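Local coordinates for disulfide bond protein A (Staphylococcus aureus, PDB 3BCI) that probably catalyses disulfide formation in exported proteins, as a DsbA-type thiol:disulfide oxidoreductase with a redox-active cysteine pair in a thioredoxin fold, at residues V15-D20 and P151-N156; Q50-A55 and K140-N145; G11-V16 and H45-Q50; V63-S68 and K133-D138; G19-P24 and Q85-Q90. All blocks are in the same frame, centred on the assembly; numbering follows the deposited sequence.

Interaction 1 of 5, residues V15-D20 and P151-N156; sequences VVVYGD and PTAFIN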
# COMPACT_ATOMS: atom_id res chain seq x y z
N VAL A 15 5.09 9.46 6.71
CA VAL A 15 4.48 9.74 5.41
C VAL A 15 3.32 8.77 5.20
O VAL A 15 3.51 7.55 5.19
CB VAL A 15 5.50 9.57 4.27
CG1 VAL A 15 4.83 9.83 2.92
CG2 VAL A 15 6.68 10.53 4.47
N VAL A 16 2.12 9.31 5.02
CA VAL A 16 0.93 8.49 4.82
C VAL A 16 0.33 8.74 3.44
O VAL A 16 0.10 9.89 3.05
CB VAL A 16 -0.16 8.79 5.87
CG1 VAL A 16 -1.36 7.86 5.65
CG2 VAL A 16 0.40 8.62 7.28
N VAL A 17 0.08 7.66 2.72
CA VAL A 17 -0.53 7.75 1.40
C VAL A 17 -1.84 6.97 1.46
O VAL A 17 -1.85 5.80 1.86
CB VAL A 17 0.37 7.13 0.30
CG1 VAL A 17 -0.41 7.01 -1.03
CG2 VAL A 17 1.60 8.02 0.08
N TYR A 18 -2.93 7.63 1.10
CA TYR A 18 -4.25 7.02 1.09
C TYR A 18 -4.58 6.62 -0.34
O TYR A 18 -4.38 7.40 -1.27
CB TYR A 18 -5.30 8.03 1.59
CG TYR A 18 -5.20 8.33 3.06
CD1 TYR A 18 -5.84 7.53 4.00
CD2 TYR A 18 -4.49 9.45 3.52
CE1 TYR A 18 -5.79 7.82 5.36
CE2 TYR A 18 -4.43 9.75 4.87
CZ TYR A 18 -5.08 8.94 5.79
OH TYR A 18 -5.05 9.27 7.12
N GLY A 19 -5.08 5.40 -0.51
CA GLY A 19 -5.41 4.95 -1.85
C GLY A 19 -6.10 3.60 -1.93
O GLY A 19 -6.73 3.14 -0.98
N ASP A 20 -5.98 2.97 -3.09
CA ASP A 20 -6.58 1.67 -3.36
C ASP A 20 -5.80 1.09 -4.53
O ASP A 20 -5.49 1.81 -5.48
CB ASP A 20 -8.06 1.85 -3.74
CG ASP A 20 -8.81 0.53 -3.85
OD1 ASP A 20 -8.26 -0.42 -4.44
OD2 ASP A 20 -9.95 0.45 -3.37
N PRO A 151 -5.79 9.59 -4.87
CA PRO A 151 -4.81 9.48 -3.79
C PRO A 151 -4.50 10.82 -3.12
O PRO A 151 -4.58 11.87 -3.75
CB PRO A 151 -3.59 8.93 -4.51
CG PRO A 151 -3.67 9.62 -5.85
CD PRO A 151 -5.14 9.49 -6.19
N THR A 152 -4.16 10.77 -1.84
CA THR A 152 -3.79 11.96 -1.09
C THR A 152 -2.67 11.53 -0.15
O THR A 152 -2.65 10.39 0.31
CB THR A 152 -4.97 12.55 -0.27
OG1 THR A 152 -5.66 11.50 0.43
CG2 THR A 152 -5.94 13.29 -1.19
N ALA A 153 -1.73 12.43 0.11
CA ALA A 153 -0.61 12.12 0.98
C ALA A 153 -0.41 13.19 2.03
O ALA A 153 -0.68 14.36 1.79
CB ALA A 153 0.66 11.94 0.15
N PHE A 154 0.07 12.77 3.19
CA PHE A 154 0.32 13.66 4.31
C PHE A 154 1.65 13.30 4.96
O PHE A 154 2.04 12.13 5.00
CB PHE A 154 -0.79 13.53 5.35
CG PHE A 154 -2.15 13.93 4.84
CD1 PHE A 154 -2.62 15.23 5.03
CD2 PHE A 154 -2.95 13.02 4.16
CE1 PHE A 154 -3.88 15.60 4.55
CE2 PHE A 154 -4.21 13.38 3.68
CZ PHE A 154 -4.68 14.68 3.87
N ILE A 155 2.36 14.31 5.46
CA ILE A 155 3.62 14.10 6.15
C ILE A 155 3.43 14.76 7.51
O ILE A 155 3.29 15.98 7.60
CB ILE A 155 4.81 14.73 5.39
CG1 ILE A 155 4.93 14.08 4.00
CG2 ILE A 155 6.09 14.53 6.18
CD1 ILE A 155 6.11 14.56 3.18
N ASN A 156 3.41 13.94 8.55
CA ASN A 156 3.17 14.42 9.91
C ASN A 156 1.88 15.22 9.92
O ASN A 156 1.78 16.27 10.56
CB ASN A 156 4.33 15.28 10.42
CG ASN A 156 5.57 14.46 10.70
OD1 ASN A 156 5.50 13.24 10.88
ND2 ASN A 156 6.72 15.13 10.76
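V16 and Y18 pair with F154 and T152 where segments 15-19 and 152-155 run antiparallel, their axes 4.7 Å apart, in the central sheet of the thioredoxin fold. V16 N reaches F154 O at 2.8 Å, and F154 N answers to V16 O. Y18 N gives T152 O an almost straight bond, 179° at the hydrogen, but the return from T152 N to Y18 O is weak at 3.4 Å. The ladder thus slackens beside P151, which follows a cis peptide bond as the cis-proline of this fold does. The P151 ring touches Y25, C26 and L29 of helix 24-42 and so borders the redox-active cysteine site. On one face of the sheet, small and branched aliphatic residues suit a layer buried under helices: V17 CG2 meets A153 CB at 4.0 Å, and V15 lies alongside I155, pointing the same way. Helix 24-42 touches V17, while helix 166-174 covers A153 and I155. The other face carries V16, Y18, T152 and F154, where flat rings can meet rim to rim and a valine methyl can lie on one of them. V16 CG1 sits 3.7 Å above the plane of the Y18 ring, offset toward its rim. F154 comes to the tyrosine's edge; the two ring planes are turned 84° apart and neither covers the other's face, with Y18 CE2 3.7 Å from F154 CD2.

Interaction 2 of 5, residues Q50-A55 and K140-N145; sequences QFVNLA and KIAKDN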
# COMPACT_ATOMS: atom_id res chain seq x y z
N GLN A 50 3.45 4.69 5.45
CA GLN A 50 2.22 3.95 5.72
C GLN A 50 1.25 4.12 4.57
O GLN A 50 0.98 5.24 4.14
CB GLN A 50 1.55 4.41 7.02
CG GLN A 50 0.17 3.80 7.23
CD GLN A 50 -0.44 4.14 8.59
OE1 GLN A 50 -0.09 5.15 9.21
NE2 GLN A 50 -1.38 3.31 9.04
N PHE A 51 0.75 3.00 4.06
CA PHE A 51 -0.22 3.02 2.97
C PHE A 51 -1.56 2.65 3.60
O PHE A 51 -1.67 1.60 4.24
CB PHE A 51 0.17 2.00 1.90
CG PHE A 51 -0.79 1.95 0.73
CD1 PHE A 51 -0.90 3.02 -0.14
CD2 PHE A 51 -1.59 0.83 0.52
CE1 PHE A 51 -1.79 2.98 -1.21
CE2 PHE A 51 -2.49 0.78 -0.55
CZ PHE A 51 -2.59 1.86 -1.41
N VAL A 52 -2.55 3.52 3.46
CA VAL A 52 -3.87 3.25 4.01
C VAL A 52 -4.80 2.99 2.83
O VAL A 52 -5.08 3.90 2.05
CB VAL A 52 -4.41 4.44 4.83
CG1 VAL A 52 -5.78 4.10 5.41
CG2 VAL A 52 -3.43 4.78 5.96
N ASN A 53 -5.26 1.75 2.71
CA ASN A 53 -6.11 1.32 1.61
C ASN A 53 -7.60 1.47 1.93
O ASN A 53 -8.12 0.77 2.79
CB ASN A 53 -5.81 -0.15 1.30
CG ASN A 53 -6.32 -0.58 -0.05
OD1 ASN A 53 -7.39 -0.17 -0.49
ND2 ASN A 53 -5.55 -1.44 -0.72
N LEU A 54 -8.27 2.37 1.22
CA LEU A 54 -9.70 2.57 1.45
C LEU A 54 -10.56 1.40 0.96
O LEU A 54 -11.72 1.28 1.33
CB LEU A 54 -10.18 3.88 0.80
CG LEU A 54 -9.96 5.18 1.59
CD1 LEU A 54 -8.47 5.53 1.62
CD2 LEU A 54 -10.76 6.31 0.95
N ALA A 55 -9.98 0.53 0.13
CA ALA A 55 -10.68 -0.64 -0.42
C ALA A 55 -12.11 -0.28 -0.79
O ALA A 55 -13.06 -0.90 -0.30
CB ALA A 55 -10.67 -1.77 0.61
N LYS A 140 -11.36 2.39 8.52
CA LYS A 140 -11.72 3.20 9.68
C LYS A 140 -10.75 4.38 9.80
O LYS A 140 -11.15 5.49 10.14
CB LYS A 140 -11.67 2.34 10.95
CG LYS A 140 -12.06 3.08 12.22
CD LYS A 140 -12.01 2.17 13.43
CE LYS A 140 -12.39 2.91 14.69
NZ LYS A 140 -11.47 4.05 14.97
N ILE A 141 -9.47 4.13 9.53
CA ILE A 141 -8.47 5.19 9.61
C ILE A 141 -8.82 6.31 8.62
O ILE A 141 -8.83 7.48 8.99
CB ILE A 141 -7.06 4.64 9.30
CG1 ILE A 141 -6.61 3.70 10.42
CG2 ILE A 141 -6.07 5.80 9.14
CD1 ILE A 141 -5.29 2.98 10.15
N ALA A 142 -9.11 5.93 7.38
CA ALA A 142 -9.45 6.90 6.35
C ALA A 142 -10.72 7.68 6.70
O ALA A 142 -10.82 8.88 6.42
CB ALA A 142 -9.63 6.20 5.01
N LYS A 143 -11.68 7.00 7.31
CA LYS A 143 -12.93 7.64 7.68
C LYS A 143 -12.71 8.62 8.84
O LYS A 143 -13.13 9.78 8.77
CB LYS A 143 -13.97 6.59 8.08
CG LYS A 143 -15.32 7.18 8.46
CD LYS A 143 -16.30 6.09 8.88
CE LYS A 143 -17.64 6.68 9.26
NZ LYS A 143 -18.60 5.63 9.73
N ASP A 144 -12.05 8.16 9.90
CA ASP A 144 -11.80 9.00 11.06
C ASP A 144 -10.93 10.21 10.73
O ASP A 144 -11.06 11.26 11.36
CB ASP A 144 -11.13 8.18 12.18
CG ASP A 144 -12.04 7.08 12.71
OD1 ASP A 144 -13.16 6.93 12.18
OD2 ASP A 144 -11.63 6.37 13.65
N ASN A 145 -10.07 10.08 9.72
CA ASN A 145 -9.21 11.19 9.31
C ASN A 145 -9.89 12.06 8.27
O ASN A 145 -9.28 12.97 7.70
CB ASN A 145 -7.88 10.66 8.76
CG ASN A 145 -6.89 10.30 9.87
OD1 ASN A 145 -6.29 11.18 10.48
ND2 ASN A 145 -6.74 9.01 10.13
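Helix-on-sheet packing of the thioredoxin fold brings I141 and A142 of helix 130-144 against V52 and L54, at and just beyond the end of the outer strand 48-53. Helical residues 140-144 cross strand residues 50-53 at 89°, with the axes 8.4 Å apart, a separation that small and branched apolar residues fill well. No hydrogen bond passes between the two segments, and the contact is van der Waals packing. V52 CG1, anti to its backbone N (chi1 -179°), touches I141 CG2 at 4.1 Å, the two side chains meeting at a slant. A142 has just a methyl group to offer, which allows a close approach: its CB lies 3.6 Å from L54 CG and equally near L54 CD1. At the Q50 end of the contact, the extended Q50 and I141 reach toward each other tip to tip, Q50 NE2 coming within 4.1 Å of I141 CD1. V52 also rests on V16 and Y18 of strand 14-19, and the backbone N of N53 bonds to D138 OD2 one turn earlier on the same helix. Each segment also has local polar bonds. N53 OD1 accepts from A55 N in an Asx turn just past the strand. K140 NZ and D144 OD2 form a salt bridge at 2.7 Å along the exposed side of the helix. At the helix end, I141 O accepts from N145 N and from N145 ND2, which arrive from opposite faces of the carbonyl plane, N145 ND2 lying 2.8 Å from I141 O.

Interaction 3 of 5, residues G11-V16 and H45-Q50; sequences GKPLVV and HKVEYQ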
# COMPACT_ATOMS: atom_id res chain seq x y z
N GLY A 11 9.94 11.55 16.89
CA GLY A 11 10.63 10.57 16.02
C GLY A 11 10.87 11.10 14.62
O GLY A 11 11.08 12.30 14.42
N LYS A 12 10.84 10.21 13.64
CA LYS A 12 11.05 10.61 12.26
C LYS A 12 9.73 10.91 11.56
O LYS A 12 8.67 10.45 11.99
CB LYS A 12 11.80 9.52 11.51
CG LYS A 12 11.27 8.12 11.74
CD LYS A 12 12.44 7.19 11.99
CE LYS A 12 12.19 5.82 11.41
NZ LYS A 12 13.34 4.91 11.71
N PRO A 13 9.78 11.69 10.48
CA PRO A 13 8.57 12.04 9.72
C PRO A 13 7.72 10.81 9.38
O PRO A 13 8.25 9.74 9.09
CB PRO A 13 9.15 12.68 8.46
CG PRO A 13 10.42 13.33 8.95
CD PRO A 13 10.98 12.29 9.88
N LEU A 14 6.41 10.95 9.45
CA LEU A 14 5.52 9.86 9.07
C LEU A 14 4.85 10.25 7.75
O LEU A 14 4.15 11.26 7.68
CB LEU A 14 4.45 9.63 10.12
CG LEU A 14 3.23 8.83 9.63
CD1 LEU A 14 3.59 7.36 9.43
CD2 LEU A 14 2.10 8.98 10.62
N VAL A 15 5.09 9.46 6.71
CA VAL A 15 4.48 9.74 5.41
C VAL A 15 3.32 8.77 5.20
O VAL A 15 3.51 7.55 5.19
CB VAL A 15 5.50 9.57 4.27
CG1 VAL A 15 4.83 9.83 2.92
CG2 VAL A 15 6.68 10.53 4.47
N VAL A 16 2.12 9.31 5.02
CA VAL A 16 0.93 8.49 4.82
C VAL A 16 0.33 8.74 3.44
O VAL A 16 0.10 9.89 3.05
CB VAL A 16 -0.16 8.79 5.87
CG1 VAL A 16 -1.36 7.86 5.65
CG2 VAL A 16 0.40 8.62 7.28
N HIS A 45 15.51 4.32 5.95
CA HIS A 45 14.82 4.56 7.22
C HIS A 45 14.76 6.00 7.72
O HIS A 45 14.77 6.24 8.93
CB HIS A 45 15.45 3.68 8.30
CG HIS A 45 15.59 2.25 7.88
ND1 HIS A 45 14.51 1.44 7.62
CD2 HIS A 45 16.69 1.49 7.64
CE1 HIS A 45 14.92 0.25 7.23
NE2 HIS A 45 16.24 0.26 7.23
N LYS A 46 14.68 6.96 6.81
CA LYS A 46 14.59 8.36 7.22
C LYS A 46 13.17 8.71 7.65
O LYS A 46 12.96 9.60 8.47
CB LYS A 46 15.04 9.28 6.10
CG LYS A 46 16.55 9.46 6.04
CD LYS A 46 16.94 10.51 5.02
CE LYS A 46 18.36 10.99 5.26
NZ LYS A 46 18.85 11.88 4.18
N VAL A 47 12.19 8.01 7.10
CA VAL A 47 10.79 8.27 7.46
C VAL A 47 10.07 6.95 7.64
O VAL A 47 10.58 5.90 7.27
CB VAL A 47 10.04 9.06 6.37
CG1 VAL A 47 10.82 10.32 6.00
CG2 VAL A 47 9.83 8.18 5.14
N GLU A 48 8.88 7.02 8.22
CA GLU A 48 8.03 5.85 8.38
C GLU A 48 7.02 6.03 7.25
O GLU A 48 6.49 7.13 7.06
CB GLU A 48 7.30 5.87 9.72
CG GLU A 48 8.23 5.82 10.92
CD GLU A 48 8.71 4.41 11.22
OE1 GLU A 48 8.90 3.62 10.27
OE2 GLU A 48 8.92 4.10 12.41
N TYR A 49 6.80 4.98 6.47
CA TYR A 49 5.84 5.04 5.37
C TYR A 49 4.64 4.17 5.72
O TYR A 49 4.80 3.06 6.24
CB TYR A 49 6.47 4.53 4.07
CG TYR A 49 5.48 4.30 2.95
CD1 TYR A 49 4.77 5.36 2.38
CD2 TYR A 49 5.22 3.01 2.49
CE1 TYR A 49 3.83 5.13 1.36
CE2 TYR A 49 4.29 2.78 1.48
CZ TYR A 49 3.60 3.84 0.92
OH TYR A 49 2.69 3.59 -0.08
N GLN A 50 3.45 4.69 5.45
CA GLN A 50 2.22 3.95 5.72
C GLN A 50 1.25 4.12 4.57
O GLN A 50 0.98 5.24 4.14
CB GLN A 50 1.55 4.41 7.02
CG GLN A 50 0.17 3.80 7.23
CD GLN A 50 -0.44 4.14 8.59
OE1 GLN A 50 -0.09 5.15 9.21
NE2 GLN A 50 -1.38 3.31 9.04
O HOH W 1 12.06 2.90 9.48
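K12 and E48 cross at a slant at the exposed start of a parallel strand pair, with the aliphatic part of the lysine resting on the glutamate. K12 CG lies between its backbone N and carbonyl carbon (chi1 46°) and meets E48 CG at 3.9 Å. After bends at chi2 and chi3 the lysine runs beside H45, pointing the same way, and its NZ makes a weak hydrogen bond of 3.4 Å to H45 O. Farther along, L14 crosses E48 at about a right angle, CD1 against E48 CB, whereas V16 and Q50 lie side by side with V16 CG2 4.0 Å from Q50 OE1. V15 points to the other face of the sheet, where its CG2 meets V47 CG2 obliquely at 4.0 Å; P13 CB touches V47 CG1. L173 of helix 166-174 packs on both P13 and V47, and Y49, on the same face as V15, bonds through its hydroxyl to Q83. Beneath the side chains, E48 N to P13 O, V15 N to E48 O (2.7 Å) and Q50 N to V15 O join the two segments, whose strand residues 14-16 and 48-50 are inclined by only 18°. Strands 14-19 and 48-53 are neighbours in the beta-alpha-beta crossover made with helix 24-42. One water touches K12 NZ, H45 ND1 and E48 OE1, each weakly, and K12 NZ stays 4.5 Å from E48 OE2, beyond a salt bridge. The polar fringe therefore probably holds little on its own; firm backbone bonds and the buried valines carry the join.

Interaction 4 of 5, residues V63-S68 and K133-D138; sequences VGSRAS and KAAEKD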
# COMPACT_ATOMS: atom_id res chain seq x y z
N VAL A 63 -9.67 -7.68 -0.49
CA VAL A 63 -8.89 -8.91 -0.56
C VAL A 63 -7.45 -8.53 -0.89
O VAL A 63 -6.51 -9.05 -0.29
CB VAL A 63 -9.42 -9.88 -1.64
CG1 VAL A 63 -8.58 -11.14 -1.67
CG2 VAL A 63 -10.88 -10.24 -1.36
N GLY A 64 -7.29 -7.62 -1.84
CA GLY A 64 -5.96 -7.17 -2.21
C GLY A 64 -5.30 -6.50 -1.02
O GLY A 64 -4.09 -6.66 -0.79
N SER A 65 -6.08 -5.75 -0.26
CA SER A 65 -5.57 -5.05 0.91
C SER A 65 -5.09 -6.03 1.97
O SER A 65 -4.05 -5.81 2.59
CB SER A 65 -6.65 -4.15 1.52
OG SER A 65 -6.14 -3.43 2.63
N ARG A 66 -5.83 -7.11 2.18
CA ARG A 66 -5.43 -8.13 3.16
C ARG A 66 -4.08 -8.75 2.77
O ARG A 66 -3.18 -8.87 3.60
CB ARG A 66 -6.48 -9.24 3.25
CG ARG A 66 -7.80 -8.80 3.84
CD ARG A 66 -8.87 -9.86 3.59
NE ARG A 66 -10.19 -9.41 4.03
CZ ARG A 66 -11.33 -9.86 3.52
NH1 ARG A 66 -11.32 -10.77 2.56
NH2 ARG A 66 -12.48 -9.40 3.98
N ALA A 67 -3.95 -9.17 1.51
CA ALA A 67 -2.71 -9.78 1.05
C ALA A 67 -1.56 -8.79 1.22
O ALA A 67 -0.46 -9.16 1.65
CB ALA A 67 -2.83 -10.18 -0.42
N SER A 68 -1.83 -7.53 0.90
CA SER A 68 -0.84 -6.47 1.02
C SER A 68 -0.37 -6.34 2.47
O SER A 68 0.83 -6.26 2.74
CB SER A 68 -1.43 -5.14 0.54
OG SER A 68 -0.49 -4.09 0.62
N LYS A 133 -7.73 -7.99 9.99
CA LYS A 133 -8.12 -6.87 10.82
C LYS A 133 -7.49 -5.57 10.34
O LYS A 133 -8.13 -4.53 10.33
CB LYS A 133 -7.73 -7.14 12.27
CG LYS A 133 -8.58 -8.23 12.89
CD LYS A 133 -8.20 -8.51 14.33
CE LYS A 133 -9.21 -9.46 14.94
NZ LYS A 133 -8.84 -9.88 16.32
N ALA A 134 -6.23 -5.66 9.92
CA ALA A 134 -5.51 -4.50 9.42
C ALA A 134 -6.22 -3.91 8.20
O ALA A 134 -6.38 -2.70 8.09
CB ALA A 134 -4.07 -4.88 9.06
N ALA A 135 -6.65 -4.77 7.28
CA ALA A 135 -7.33 -4.31 6.08
C ALA A 135 -8.61 -3.57 6.45
O ALA A 135 -8.91 -2.52 5.89
CB ALA A 135 -7.63 -5.49 5.15
N GLU A 136 -9.35 -4.11 7.41
CA GLU A 136 -10.58 -3.47 7.87
C GLU A 136 -10.28 -2.14 8.54
O GLU A 136 -10.95 -1.14 8.28
CB GLU A 136 -11.32 -4.37 8.87
CG GLU A 136 -11.95 -5.62 8.27
CD GLU A 136 -12.95 -5.31 7.17
OE1 GLU A 136 -13.69 -4.32 7.31
OE2 GLU A 136 -13.00 -6.07 6.17
N LYS A 137 -9.27 -2.13 9.41
CA LYS A 137 -8.89 -0.93 10.14
C LYS A 137 -8.54 0.23 9.21
O LYS A 137 -8.85 1.38 9.51
CB LYS A 137 -7.71 -1.23 11.07
CG LYS A 137 -7.40 -0.11 12.06
CD LYS A 137 -6.14 -0.41 12.87
CE LYS A 137 -5.89 0.68 13.91
NZ LYS A 137 -4.62 0.47 14.65
N ASP A 138 -7.89 -0.08 8.09
CA ASP A 138 -7.52 0.95 7.12
C ASP A 138 -8.73 1.79 6.71
O ASP A 138 -8.63 3.01 6.54
CB ASP A 138 -6.91 0.32 5.87
CG ASP A 138 -5.40 0.25 5.92
OD1 ASP A 138 -4.81 0.51 7.00
OD2 ASP A 138 -4.80 -0.07 4.88
O HOH W 2 -8.15 -1.84 3.43
O HOH W 3 -10.58 -7.42 5.99
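A135 packs against S65 and R66 in a close helix-helix contact, part of the helical region that DsbA proteins carry inserted in the thioredoxin fold. Helical residues 63-68 and 133-138 approach to 8.4 Å between axes and cross at 122°. Alanine suits the nearest point because its side chain ends at CB: that methyl lies 3.6 Å from R66 CG and as close to S65 OG. Serine is small too, and its hydroxyl, anti to the backbone N (chi1 -178°), is served by a water. S65 OG donates to this water at 2.7 Å, and the water donates to A135 O, so it bridges the serine to a backbone carbonyl of the other helix. D138 OD2 also accepts from H69 NE2, a further tie to helix 61-74. R66 and E136 run side by side without forming a salt bridge: R66 NH2 and E136 OE2 stay 4.0 Å apart, the guanidinium and carboxylate planes turned by 42°. R66 also makes a cation-pi contact with W132. A second water, in the plane of the guanidinium at its edge, joins the charges, accepting from R66 NE at 2.8 Å and donating to E136 OE2 at 2.8 Å.

Interaction 5 of 5, residues G19-P24 and Q85-Q90; sequences GDYKCP and QLFAAQ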
# COMPACT_ATOMS: atom_id res chain seq x y z
N GLY A 19 -5.08 5.40 -0.51
CA GLY A 19 -5.41 4.95 -1.85
C GLY A 19 -6.10 3.60 -1.93
O GLY A 19 -6.73 3.14 -0.98
N ASP A 20 -5.98 2.97 -3.09
CA ASP A 20 -6.58 1.67 -3.36
C ASP A 20 -5.80 1.09 -4.53
O ASP A 20 -5.49 1.81 -5.48
CB ASP A 20 -8.06 1.85 -3.74
CG ASP A 20 -8.81 0.53 -3.85
OD1 ASP A 20 -8.26 -0.42 -4.44
OD2 ASP A 20 -9.95 0.45 -3.37
N TYR A 21 -5.48 -0.20 -4.47
CA TYR A 21 -4.72 -0.83 -5.55
C TYR A 21 -5.47 -0.81 -6.88
O TYR A 21 -4.86 -0.96 -7.94
CB TYR A 21 -4.37 -2.27 -5.18
CG TYR A 21 -3.25 -2.38 -4.17
CD1 TYR A 21 -1.97 -1.94 -4.48
CD2 TYR A 21 -3.48 -2.90 -2.89
CE1 TYR A 21 -0.94 -2.01 -3.55
CE2 TYR A 21 -2.46 -2.98 -1.95
CZ TYR A 21 -1.19 -2.53 -2.29
OH TYR A 21 -0.17 -2.58 -1.37
N LYS A 22 -6.79 -0.62 -6.83
CA LYS A 22 -7.60 -0.59 -8.05
C LYS A 22 -7.77 0.82 -8.60
O LYS A 22 -8.37 1.01 -9.67
CB LYS A 22 -8.99 -1.16 -7.76
CG LYS A 22 -8.99 -2.62 -7.32
CD LYS A 22 -10.40 -3.20 -7.26
CE LYS A 22 -10.99 -3.41 -8.65
NZ LYS A 22 -12.40 -3.89 -8.56
N CYS A 23 -7.23 1.78 -7.88
CA CYS A 23 -7.32 3.17 -8.31
C CYS A 23 -6.25 3.57 -9.31
O CYS A 23 -5.05 3.50 -9.03
CB CYS A 23 -7.28 4.08 -7.08
SG CYS A 23 -7.24 5.82 -7.46
N PRO A 24 -6.68 4.02 -10.49
CA PRO A 24 -5.77 4.45 -11.56
C PRO A 24 -4.79 5.54 -11.18
O PRO A 24 -3.61 5.46 -11.52
CB PRO A 24 -6.72 4.88 -12.68
CG PRO A 24 -7.94 4.03 -12.44
CD PRO A 24 -8.08 4.11 -10.94
N GLN A 85 4.78 -3.89 -7.87
CA GLN A 85 4.39 -4.96 -8.78
C GLN A 85 2.88 -5.15 -8.86
O GLN A 85 2.35 -5.51 -9.92
CB GLN A 85 5.07 -6.27 -8.37
CG GLN A 85 6.57 -6.30 -8.69
CD GLN A 85 7.27 -7.53 -8.13
OE1 GLN A 85 6.78 -8.65 -8.25
NE2 GLN A 85 8.45 -7.32 -7.54
N LEU A 86 2.17 -4.91 -7.76
CA LEU A 86 0.72 -5.07 -7.78
C LEU A 86 0.07 -3.93 -8.56
O LEU A 86 -0.82 -4.17 -9.38
CB LEU A 86 0.16 -5.13 -6.35
CG LEU A 86 -1.34 -5.47 -6.23
CD1 LEU A 86 -1.64 -6.76 -6.98
CD2 LEU A 86 -1.72 -5.62 -4.76
N PHE A 87 0.50 -2.70 -8.32
CA PHE A 87 -0.05 -1.56 -9.06
C PHE A 87 0.19 -1.75 -10.56
O PHE A 87 -0.65 -1.41 -11.38
CB PHE A 87 0.59 -0.25 -8.60
CG PHE A 87 -0.13 0.42 -7.47
CD1 PHE A 87 0.52 0.68 -6.27
CD2 PHE A 87 -1.46 0.81 -7.60
CE1 PHE A 87 -0.14 1.31 -5.22
CE2 PHE A 87 -2.13 1.45 -6.56
CZ PHE A 87 -1.47 1.70 -5.36
N ALA A 88 1.35 -2.32 -10.90
CA ALA A 88 1.71 -2.55 -12.30
C ALA A 88 0.78 -3.52 -13.02
O ALA A 88 0.67 -3.50 -14.24
CB ALA A 88 3.16 -3.06 -12.38
N ALA A 89 0.10 -4.38 -12.26
CA ALA A 89 -0.81 -5.35 -12.86
C ALA A 89 -2.26 -4.87 -12.88
O ALA A 89 -3.16 -5.60 -13.28
CB ALA A 89 -0.72 -6.67 -12.10
N GLN A 90 -2.47 -3.63 -12.46
CA GLN A 90 -3.81 -3.05 -12.40
C GLN A 90 -4.63 -3.21 -13.69
O GLN A 90 -4.14 -2.95 -14.78
CB GLN A 90 -3.72 -1.57 -12.05
CG GLN A 90 -5.06 -0.92 -11.72
CD GLN A 90 -4.92 0.53 -11.32
OE1 GLN A 90 -5.00 1.43 -12.15
NE2 GLN A 90 -4.68 0.77 -10.03
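Q90 NE2 holds two backbone carbonyls at once, donating to Y21 O at 2.7 Å and to C23 O at 2.9 Å. Both oxygens lie near the plane of the glutamine amide, as its two N-H groups require, but the nitrogen stands above each carbonyl plane, by 84° at C23. Glutamine is long enough for this: CG is anti to the backbone N (chi1 -170°) and the chain is extended beyond it. The other end of the amide, OE1, rests against P24 CA at 3.2 Å. The loop held in this way is a type I turn from D20 to C23, and inside it D20 OD1 accepts from K22 N in an Asx turn. Next to it lies an apolar layer. L86 CD2 sits over the centre of the Y21 ring, 3.6 Å from its centroid, a CH-pi contact. Y21 in turn directs its edge at the face of F87, with CD1 over the centre of that ring and the planes 51° apart. D20 O approaches the rim of F87 at CE2. The tyrosine's hydroxyl continues to S68 and Q83, while K22 NZ bonds to L57 O and pairs with D60. Buried aromatic residues and the two N-H groups of one amide thus brace the turn into helix 24-42, where C23, which forms the redox-active disulfide with C26, stands at the N-cap: the CxxC site of the thioredoxin family.

How the interactions relate
Interactions 1, 2 and 3 all belong to one sheet, in which strand 14-19 lies between 48-53 and 152-155. Interactions 1 and 3 share V15 and V16, with centres 11 Å apart; interaction 2 shares Q50 with interaction 3 and lays helix 130-144 on the sheet. The same helix carries interaction 4, about 10 Å from interaction 2 centre to centre, and the two touch. Interaction 5, at the end of strand 14-19, also touches interaction 4, but lies about 22 Å from interaction 3 centre to centre. Along the chain, interactions 2 and 4 nest within the loop closed by interaction 1. Because helix 130-144 serves both, it probably helps anchor the inserted helices to the thioredoxin core.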